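Local coordinates for penicillin-binding protein 2B (PDB 2WAD) that probably forms peptide cross-links between neighbouring glycan strands of cell-wall peptidoglycan as a penicillin-binding transpeptidase of the elongasome, at residues Val79-Leu93 against Phe178-Ile192. Residues are numbered along the deposited sequence; the frame is centred on the assembly and turned at random.
Sequences VVSFTRSNKMTATDL and FSQLNAVGNFATGTI
Arg84 NH1 is held by two backbone carbonyls where helix 169-182 gives way to the following loop: it donates to Val184 O at 3.1 Å, with an N-H...O angle of 145°, so clearly bent, and more weakly to Asn182 O, which lies in the guanidinium plane at its edge. Getting there takes an extended side chain, CG anti to the backbone N (chi1 -171°) and the chain stretched on to NE. Leu93 CD2 sits over one guanidinium face, 3.9 Å above its plane and offset toward the rim.

The backbone of Arg84 is also tied, its N donating to Ala188 O and its O accepting from Phe187 N, so the type II turn Gly185-Ala188 is fastened to the end of strand 72-83. Thr83 OG1 and Thr189 OG1 lie 2.5 Å apart in a very short hydrogen bond across a non-hydrogen-bonded pair. On the other face of the sheet, Phe82 has Leu181 CD2 over its ring, 3.6 Å from the centroid and 21° off the normal, a CH-pi contact; Val184 CG2 comes to the ring edge, and Ile192 CD1 meets Phe82 CB at 3.7 Å. Helix 90-100 packs alongside, Leu93 CG against Leu181 CB at 4.1 Å, while Phe178 turns its ring edge to Ala90 O.

Antiparallel bonds Phe82 N to Gly190 O (2.9 Å) and Gly190 N to Phe82 O join 189-191, as an outer strand, to 72-83, which is central with 215-225 on its other side: a three-stranded antiparallel sheet of the PBP dimerisation domain, its Phe82 face covered by helices 90-100 and 169-182.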
ATOM      1  N   VAL A  79      -1.915 -33.002   5.234  1.00 40.08           N
ATOM      2  CA  VAL A  79      -0.466 -32.821   5.295  1.00 37.85           C
ATOM      3  C   VAL A  79       0.175 -33.892   6.179  1.00 37.34           C
ATOM      4  O   VAL A  79      -0.453 -34.374   7.117  1.00 35.20           O
ATOM      5  CB  VAL A  79      -0.142 -31.399   5.838  1.00 39.09           C
ATOM      6  CG1 VAL A  79       1.126 -31.369   6.652  1.00 39.34           C
ATOM      7  CG2 VAL A  79      -0.064 -30.369   4.704  1.00 33.90           C
ATOM      8  N   VAL A  80       1.410 -34.285   5.877  1.00 37.16           N
ATOM      9  CA  VAL A  80       2.184 -35.086   6.822  1.00 36.64           C
ATOM     10  C   VAL A  80       2.805 -34.172   7.878  1.00 36.32           C
ATOM     11  O   VAL A  80       3.539 -33.245   7.527  1.00 35.57           O
ATOM     12  CB  VAL A  80       3.288 -35.925   6.150  1.00 36.01           C
ATOM     13  CG1 VAL A  80       4.087 -36.684   7.212  1.00 34.46           C
ATOM     14  CG2 VAL A  80       2.672 -36.906   5.167  1.00 38.55           C
ATOM     15  N   SER A  81       2.501 -34.440   9.150  1.00 34.27           N
ATOM     16  CA  SER A  81       3.009 -33.640  10.266  1.00 34.56           C
ATOM     17  C   SER A  81       4.001 -34.469  11.068  1.00 33.81           C
ATOM     18  O   SER A  81       3.826 -35.686  11.181  1.00 30.83           O
ATOM     19  CB  SER A  81       1.881 -33.224  11.208  1.00 33.12           C
ATOM     20  OG  SER A  81       1.251 -32.045  10.758  1.00 41.73           O
ATOM     21  N   PHE A  82       5.020 -33.806  11.619  1.00 31.90           N
ATOM     22  CA  PHE A  82       5.969 -34.453  12.524  1.00 31.92           C
ATOM     23  C   PHE A  82       6.038 -33.734  13.860  1.00 31.88           C
ATOM     24  O   PHE A  82       6.287 -32.536  13.914  1.00 31.68           O
ATOM     25  CB  PHE A  82       7.363 -34.508  11.914  1.00 30.32           C
ATOM     26  CG  PHE A  82       8.381 -35.196  12.786  1.00 33.13           C
ATOM     27  CD1 PHE A  82       8.203 -36.513  13.176  1.00 29.26           C
ATOM     28  CD2 PHE A  82       9.525 -34.525  13.206  1.00 35.51           C
ATOM     29  CE1 PHE A  82       9.142 -37.155  13.961  1.00 29.81           C
ATOM     30  CE2 PHE A  82      10.472 -35.166  14.002  1.00 28.79           C
ATOM     31  CZ  PHE A  82      10.277 -36.481  14.379  1.00 30.81           C
ATOM     32  N   THR A  83       5.809 -34.475  14.933  1.00 32.14           N
ATOM     33  CA  THR A  83       5.917 -33.941  16.281  1.00 33.67           C
ATOM     34  C   THR A  83       7.170 -34.543  16.895  1.00 33.20           C
ATOM     35  O   THR A  83       7.282 -35.758  16.974  1.00 29.65           O
ATOM     36  CB  THR A  83       4.688 -34.347  17.091  1.00 34.58           C
ATOM     37  OG1 THR A  83       3.611 -33.502  16.680  1.00 36.84           O
ATOM     38  CG2 THR A  83       4.922 -34.185  18.595  1.00 33.90           C
ATOM     39  N   ARG A  84       8.126 -33.699  17.275  1.00 34.44           N
ATOM     40  CA  ARG A  84       9.422 -34.209  17.706  1.00 35.34           C
ATOM     41  C   ARG A  84       9.525 -34.373  19.215  1.00 36.13           C
ATOM     42  O   ARG A  84       8.937 -33.603  19.970  1.00 36.91           O
ATOM     43  CB  ARG A  84      10.556 -33.329  17.191  1.00 35.40           C
ATOM     44  CG  ARG A  84      11.934 -33.933  17.419  1.00 34.79           C
ATOM     45  CD  ARG A  84      12.973 -32.873  17.114  1.00 37.63           C
ATOM     46  NE  ARG A  84      14.363 -33.290  17.320  1.00 34.12           N
ATOM     47  CZ  ARG A  84      15.358 -32.729  16.642  1.00 29.19           C
ATOM     48  NH1 ARG A  84      15.083 -31.791  15.748  1.00 25.11           N
ATOM     49  NH2 ARG A  84      16.611 -33.085  16.847  1.00 23.14           N
ATOM     50  N   SER A  85      10.274 -35.385  19.633  1.00 37.94           N
ATOM     51  CA  SER A  85      10.526 -35.655  21.039  1.00 40.50           C
ATOM     52  C   SER A  85      11.953 -35.248  21.385  1.00 41.85           C
ATOM     53  O   SER A  85      12.859 -35.394  20.563  1.00 41.67           O
ATOM     54  CB  SER A  85      10.348 -37.150  21.305  1.00 39.88           C
ATOM     55  OG  SER A  85      10.887 -37.534  22.559  1.00 40.65           O
ATOM     56  N   ASN A  86      12.143 -34.751  22.604  1.00 43.09           N
ATOM     57  CA  ASN A  86      13.467 -34.367  23.097  1.00 45.47           C
ATOM     58  C   ASN A  86      14.437 -35.545  23.118  1.00 43.70           C
ATOM     59  O   ASN A  86      15.646 -35.367  23.268  1.00 47.99           O
ATOM     60  CB  ASN A  86      13.357 -33.727  24.491  1.00 45.79           C
ATOM     61  CG  ASN A  86      12.671 -34.637  25.503  1.00 48.57           C
ATOM     62  OD1 ASN A  86      11.724 -35.357  25.177  1.00 55.68           O
ATOM     63  ND2 ASN A  86      13.153 -34.612  26.736  1.00 52.94           N
ATOM     64  N   LYS A  87      13.908 -36.750  22.949  1.00 43.10           N
ATOM     65  CA  LYS A  87      14.719 -37.961  23.074  1.00 41.90           C
ATOM     66  C   LYS A  87      15.169 -38.642  21.774  1.00 39.43           C
ATOM     67  O   LYS A  87      16.051 -39.506  21.785  1.00 39.35           O
ATOM     68  CB  LYS A  87      14.046 -38.943  24.030  1.00 42.61           C
ATOM     69  CG  LYS A  87      14.012 -38.442  25.480  1.00 48.71           C
ATOM     70  CD  LYS A  87      13.476 -39.501  26.456  1.00 60.12           C
ATOM     71  CE  LYS A  87      12.238 -40.258  25.935  1.00 65.64           C
ATOM     72  NZ  LYS A  87      10.893 -39.874  26.486  1.00 62.15           N
ATOM     73  N   MET A  88      14.608 -38.220  20.647  1.00 37.95           N
ATOM     74  CA  MET A  88      15.039 -38.708  19.332  1.00 38.19           C
ATOM     75  C   MET A  88      16.482 -38.364  18.987  1.00 37.10           C
ATOM     76  O   MET A  88      16.831 -37.202  18.896  1.00 40.69           O
ATOM     77  CB  MET A  88      14.110 -38.169  18.247  1.00 36.22           C
ATOM     78  CG  MET A  88      12.761 -38.861  18.252  1.00 35.76           C
ATOM     79  SD  MET A  88      11.547 -37.917  17.358  1.00 41.14           S
ATOM     80  CE  MET A  88      10.190 -39.088  17.317  1.00 35.07           C
ATOM     81  N   THR A  89      17.325 -39.374  18.812  1.00 40.41           N
ATOM     82  CA  THR A  89      18.683 -39.135  18.332  1.00 39.90           C
ATOM     83  C   THR A  89      18.597 -38.772  16.847  1.00 41.99           C
ATOM     84  O   THR A  89      17.510 -38.801  16.260  1.00 41.46           O
ATOM     85  CB  THR A  89      19.592 -40.363  18.510  1.00 39.21           C
ATOM     86  OG1 THR A  89      19.003 -41.499  17.864  1.00 39.95           O
ATOM     87  CG2 THR A  89      19.835 -40.681  19.992  1.00 35.13           C
ATOM     88  N   ALA A  90      19.733 -38.420  16.245  1.00 41.50           N
ATOM     89  CA  ALA A  90      19.777 -38.145  14.811  1.00 41.64           C
ATOM     90  C   ALA A  90      19.546 -39.461  14.046  1.00 39.56           C
ATOM     91  O   ALA A  90      18.992 -39.479  12.946  1.00 36.16           O
ATOM     92  CB  ALA A  90      21.119 -37.537  14.440  1.00 40.02           C
ATOM     93  N   THR A  91      19.994 -40.550  14.657  1.00 36.94           N
ATOM     94  CA  THR A  91      19.785 -41.884  14.146  1.00 38.83           C
ATOM     95  C   THR A  91      18.309 -42.325  14.170  1.00 39.41           C
ATOM     96  O   THR A  91      17.802 -42.856  13.180  1.00 38.31           O
ATOM     97  CB  THR A  91      20.737 -42.842  14.848  1.00 39.51           C
ATOM     98  OG1 THR A  91      22.073 -42.400  14.568  1.00 42.44           O
ATOM     99  CG2 THR A  91      20.575 -44.280  14.345  1.00 39.99           C
ATOM    100  N   ASP A  92      17.614 -42.086  15.279  1.00 38.38           N
ATOM    101  CA  ASP A  92      16.160 -42.252  15.314  1.00 38.30           C
ATOM    102  C   ASP A  92      15.473 -41.409  14.218  1.00 39.40           C
ATOM    103  O   ASP A  92      14.449 -41.805  13.645  1.00 39.81           O
ATOM    104  CB  ASP A  92      15.586 -41.895  16.696  1.00 36.66           C
ATOM    105  CG  ASP A  92      16.163 -42.741  17.834  1.00 34.00           C
ATOM    106  OD1 ASP A  92      16.603 -43.882  17.606  1.00 30.82           O
ATOM    107  OD2 ASP A  92      16.187 -42.263  18.988  1.00 33.34           O
ATOM    108  N   LEU A  93      16.030 -40.248  13.897  1.00 36.49           N
ATOM    109  CA  LEU A  93      15.458 -39.446  12.811  1.00 37.99           C
ATOM    110  C   LEU A  93      15.638 -40.056  11.416  1.00 38.71           C
ATOM    111  O   LEU A  93      14.727 -40.019  10.585  1.00 39.07           O
ATOM    112  CB  LEU A  93      15.975 -38.007  12.848  1.00 37.22           C
ATOM    113  CG  LEU A  93      15.125 -36.922  13.532  1.00 40.84           C
ATOM    114  CD1 LEU A  93      14.142 -37.456  14.550  1.00 38.11           C
ATOM    115  CD2 LEU A  93      15.986 -35.817  14.152  1.00 41.34           C
ATOM    116  N   PHE A 178      14.991 -36.356   6.374  1.00 42.10           N
ATOM    117  CA  PHE A 178      15.730 -36.026   7.596  1.00 42.49           C
ATOM    118  C   PHE A 178      15.781 -34.516   7.898  1.00 45.28           C
ATOM    119  O   PHE A 178      15.380 -34.082   8.985  1.00 42.40           O
ATOM    120  CB  PHE A 178      17.139 -36.589   7.475  1.00 42.33           C
ATOM    121  CG  PHE A 178      18.016 -36.302   8.654  1.00 42.49           C
ATOM    122  CD1 PHE A 178      18.190 -37.256   9.638  1.00 35.33           C
ATOM    123  CD2 PHE A 178      18.693 -35.098   8.765  1.00 41.38           C
ATOM    124  CE1 PHE A 178      19.005 -37.014  10.725  1.00 38.81           C
ATOM    125  CE2 PHE A 178      19.521 -34.851   9.850  1.00 38.39           C
ATOM    126  CZ  PHE A 178      19.670 -35.815  10.838  1.00 36.44           C
ATOM    127  N   SER A 179      16.236 -33.714   6.931  1.00 45.04           N
ATOM    128  CA  SER A 179      16.356 -32.266   7.133  1.00 46.58           C
ATOM    129  C   SER A 179      15.028 -31.686   7.632  1.00 46.71           C
ATOM    130  O   SER A 179      14.980 -30.898   8.580  1.00 47.38           O
ATOM    131  CB  SER A 179      16.840 -31.553   5.860  1.00 46.51           C
ATOM    132  OG  SER A 179      17.835 -32.312   5.186  1.00 50.94           O
ATOM    133  N   GLN A 180      13.937 -32.096   6.997  1.00 47.66           N
ATOM    134  CA  GLN A 180      12.601 -31.693   7.422  1.00 46.63           C
ATOM    135  C   GLN A 180      12.327 -32.069   8.883  1.00 46.71           C
ATOM    136  O   GLN A 180      11.854 -31.236   9.650  1.00 46.40           O
ATOM    137  CB  GLN A 180      11.562 -32.356   6.517  1.00 47.80           C
ATOM    138  CG  GLN A 180      11.664 -31.980   5.050  1.00 50.87           C
ATOM    139  CD  GLN A 180      11.116 -30.603   4.796  1.00 57.17           C
ATOM    140  OE1 GLN A 180       9.952 -30.319   5.094  1.00 60.63           O
ATOM    141  NE2 GLN A 180      11.958 -29.726   4.262  1.00 62.02           N
ATOM    142  N   LEU A 181      12.599 -33.318   9.270  1.00 44.42           N
ATOM    143  CA  LEU A 181      12.346 -33.753  10.647  1.00 43.64           C
ATOM    144  C   LEU A 181      13.245 -33.027  11.651  1.00 43.68           C
ATOM    145  O   LEU A 181      12.771 -32.531  12.680  1.00 43.27           O
ATOM    146  CB  LEU A 181      12.479 -35.275  10.799  1.00 43.22           C
ATOM    147  CG  LEU A 181      11.684 -36.155   9.827  1.00 42.00           C
ATOM    148  CD1 LEU A 181      12.199 -37.561   9.874  1.00 33.58           C
ATOM    149  CD2 LEU A 181      10.185 -36.111  10.085  1.00 36.83           C
ATOM    150  N   ASN A 182      14.538 -32.972  11.344  1.00 43.38           N
ATOM    151  CA  ASN A 182      15.516 -32.276  12.181  1.00 45.75           C
ATOM    152  C   ASN A 182      15.180 -30.812  12.452  1.00 46.09           C
ATOM    153  O   ASN A 182      15.501 -30.291  13.515  1.00 46.47           O
ATOM    154  CB  ASN A 182      16.912 -32.357  11.567  1.00 44.06           C
ATOM    155  CG  ASN A 182      17.998 -32.361  12.611  1.00 47.60           C
ATOM    156  OD1 ASN A 182      17.847 -32.958  13.678  1.00 48.79           O
ATOM    157  ND2 ASN A 182      19.115 -31.717  12.303  1.00 47.21           N
ATOM    158  N   ALA A 183      14.533 -30.158  11.493  1.00 46.80           N
ATOM    159  CA  ALA A 183      14.212 -28.747  11.604  1.00 47.58           C
ATOM    160  C   ALA A 183      13.149 -28.427  12.657  1.00 46.73           C
ATOM    161  O   ALA A 183      12.936 -27.265  12.991  1.00 47.15           O
ATOM    162  CB  ALA A 183      13.773 -28.223  10.243  1.00 49.85           C
ATOM    163  N   VAL A 184      12.472 -29.445  13.175  1.00 45.72           N
ATOM    164  CA  VAL A 184      11.336 -29.243  14.078  1.00 43.47           C
ATOM    165  C   VAL A 184      11.828 -29.141  15.520  1.00 43.55           C
ATOM    166  O   VAL A 184      12.624 -29.967  15.950  1.00 40.40           O
ATOM    167  CB  VAL A 184      10.367 -30.441  13.963  1.00 44.55           C
ATOM    168  CG1 VAL A 184       9.187 -30.313  14.932  1.00 42.37           C
ATOM    169  CG2 VAL A 184       9.896 -30.584  12.520  1.00 40.83           C
ATOM    170  N   GLY A 185      11.393 -28.124  16.264  1.00 43.68           N
ATOM    171  CA  GLY A 185      11.845 -27.999  17.654  1.00 41.63           C
ATOM    172  C   GLY A 185      11.369 -29.128  18.559  1.00 38.87           C
ATOM    173  O   GLY A 185      10.425 -29.840  18.219  1.00 40.22           O
ATOM    174  N   ASN A 186      11.984 -29.278  19.729  1.00 36.38           N
ATOM    175  CA  ASN A 186      11.473 -30.199  20.733  1.00 35.16           C
ATOM    176  C   ASN A 186      10.014 -29.965  21.118  1.00 34.58           C
ATOM    177  O   ASN A 186       9.645 -28.858  21.492  1.00 34.07           O
ATOM    178  CB  ASN A 186      12.346 -30.154  21.982  1.00 36.44           C
ATOM    179  CG  ASN A 186      13.638 -30.904  21.803  1.00 34.98           C
ATOM    180  OD1 ASN A 186      13.815 -31.627  20.824  1.00 37.51           O
ATOM    181  ND2 ASN A 186      14.553 -30.739  22.745  1.00 40.21           N
ATOM    182  N   PHE A 187       9.203 -31.014  21.021  1.00 32.52           N
ATOM    183  CA  PHE A 187       7.784 -30.969  21.361  1.00 32.86           C
ATOM    184  C   PHE A 187       6.951 -30.131  20.411  1.00 34.15           C
ATOM    185  O   PHE A 187       5.746 -30.000  20.593  1.00 34.75           O
ATOM    186  CB  PHE A 187       7.572 -30.490  22.796  1.00 33.32           C
ATOM    187  CG  PHE A 187       8.196 -31.388  23.826  1.00 32.87           C
ATOM    188  CD1 PHE A 187       9.194 -30.911  24.653  1.00 34.25           C
ATOM    189  CD2 PHE A 187       7.797 -32.700  23.947  1.00 33.73           C
ATOM    190  CE1 PHE A 187       9.767 -31.699  25.599  1.00 33.58           C
ATOM    191  CE2 PHE A 187       8.385 -33.527  24.893  1.00 44.47           C
ATOM    192  CZ  PHE A 187       9.376 -33.021  25.725  1.00 44.16           C
ATOM    193  N   ALA A 188       7.594 -29.567  19.396  1.00 33.30           N
ATOM    194  CA  ALA A 188       6.872 -28.792  18.407  1.00 35.46           C
ATOM    195  C   ALA A 188       6.324 -29.708  17.309  1.00 35.91           C
ATOM    196  O   ALA A 188       6.666 -30.890  17.246  1.00 35.97           O
ATOM    197  CB  ALA A 188       7.771 -27.691  17.837  1.00 34.06           C
ATOM    198  N   THR A 189       5.458 -29.153  16.469  1.00 36.49           N
ATOM    199  CA  THR A 189       4.822 -29.883  15.385  1.00 38.08           C
ATOM    200  C   THR A 189       5.040 -29.072  14.112  1.00 37.66           C
ATOM    201  O   THR A 189       4.627 -27.920  14.023  1.00 38.98           O
ATOM    202  CB  THR A 189       3.296 -30.073  15.631  1.00 39.10           C
ATOM    203  OG1 THR A 189       3.075 -31.037  16.670  1.00 37.49           O
ATOM    204  CG2 THR A 189       2.586 -30.563  14.358  1.00 39.76           C
ATOM    205  N   GLY A 190       5.707 -29.659  13.127  1.00 38.85           N
ATOM    206  CA  GLY A 190       5.918 -28.974  11.846  1.00 37.68           C
ATOM    207  C   GLY A 190       5.505 -29.870  10.690  1.00 38.38           C
ATOM    208  O   GLY A 190       5.424 -31.091  10.840  1.00 39.04           O
ATOM    209  N   THR A 191       5.247 -29.256   9.542  1.00 37.80           N
ATOM    210  CA  THR A 191       4.832 -29.934   8.322  1.00 39.06           C
ATOM    211  C   THR A 191       6.022 -30.507   7.556  1.00 40.01           C
ATOM    212  O   THR A 191       7.046 -29.828   7.399  1.00 39.62           O
ATOM    213  CB  THR A 191       4.056 -28.951   7.416  1.00 40.04           C
ATOM    214  OG1 THR A 191       2.763 -28.725   7.979  1.00 41.10           O
ATOM    215  CG2 THR A 191       3.893 -29.491   5.999  1.00 39.63           C
ATOM    216  N   ILE A 192       5.880 -31.754   7.096  1.00 39.97           N
ATOM    217  CA  ILE A 192       6.917 -32.442   6.311  1.00 39.32           C
ATOM    218  C   ILE A 192       6.607 -32.329   4.818  1.00 39.80           C
ATOM    219  O   ILE A 192       5.813 -33.103   4.275  1.00 40.54           O
ATOM    220  CB  ILE A 192       7.043 -33.930   6.680  1.00 37.28           C
ATOM    221  CG1 ILE A 192       7.378 -34.092   8.165  1.00 40.36           C
ATOM    222  CG2 ILE A 192       8.112 -34.598   5.838  1.00 36.70           C
ATOM    223  CD1 ILE A 192       8.335 -33.027   8.703  1.00 39.83           C
TER
HETATM  224  O   HOH W   1       2.721 -32.741   4.141  1.00 28.44           O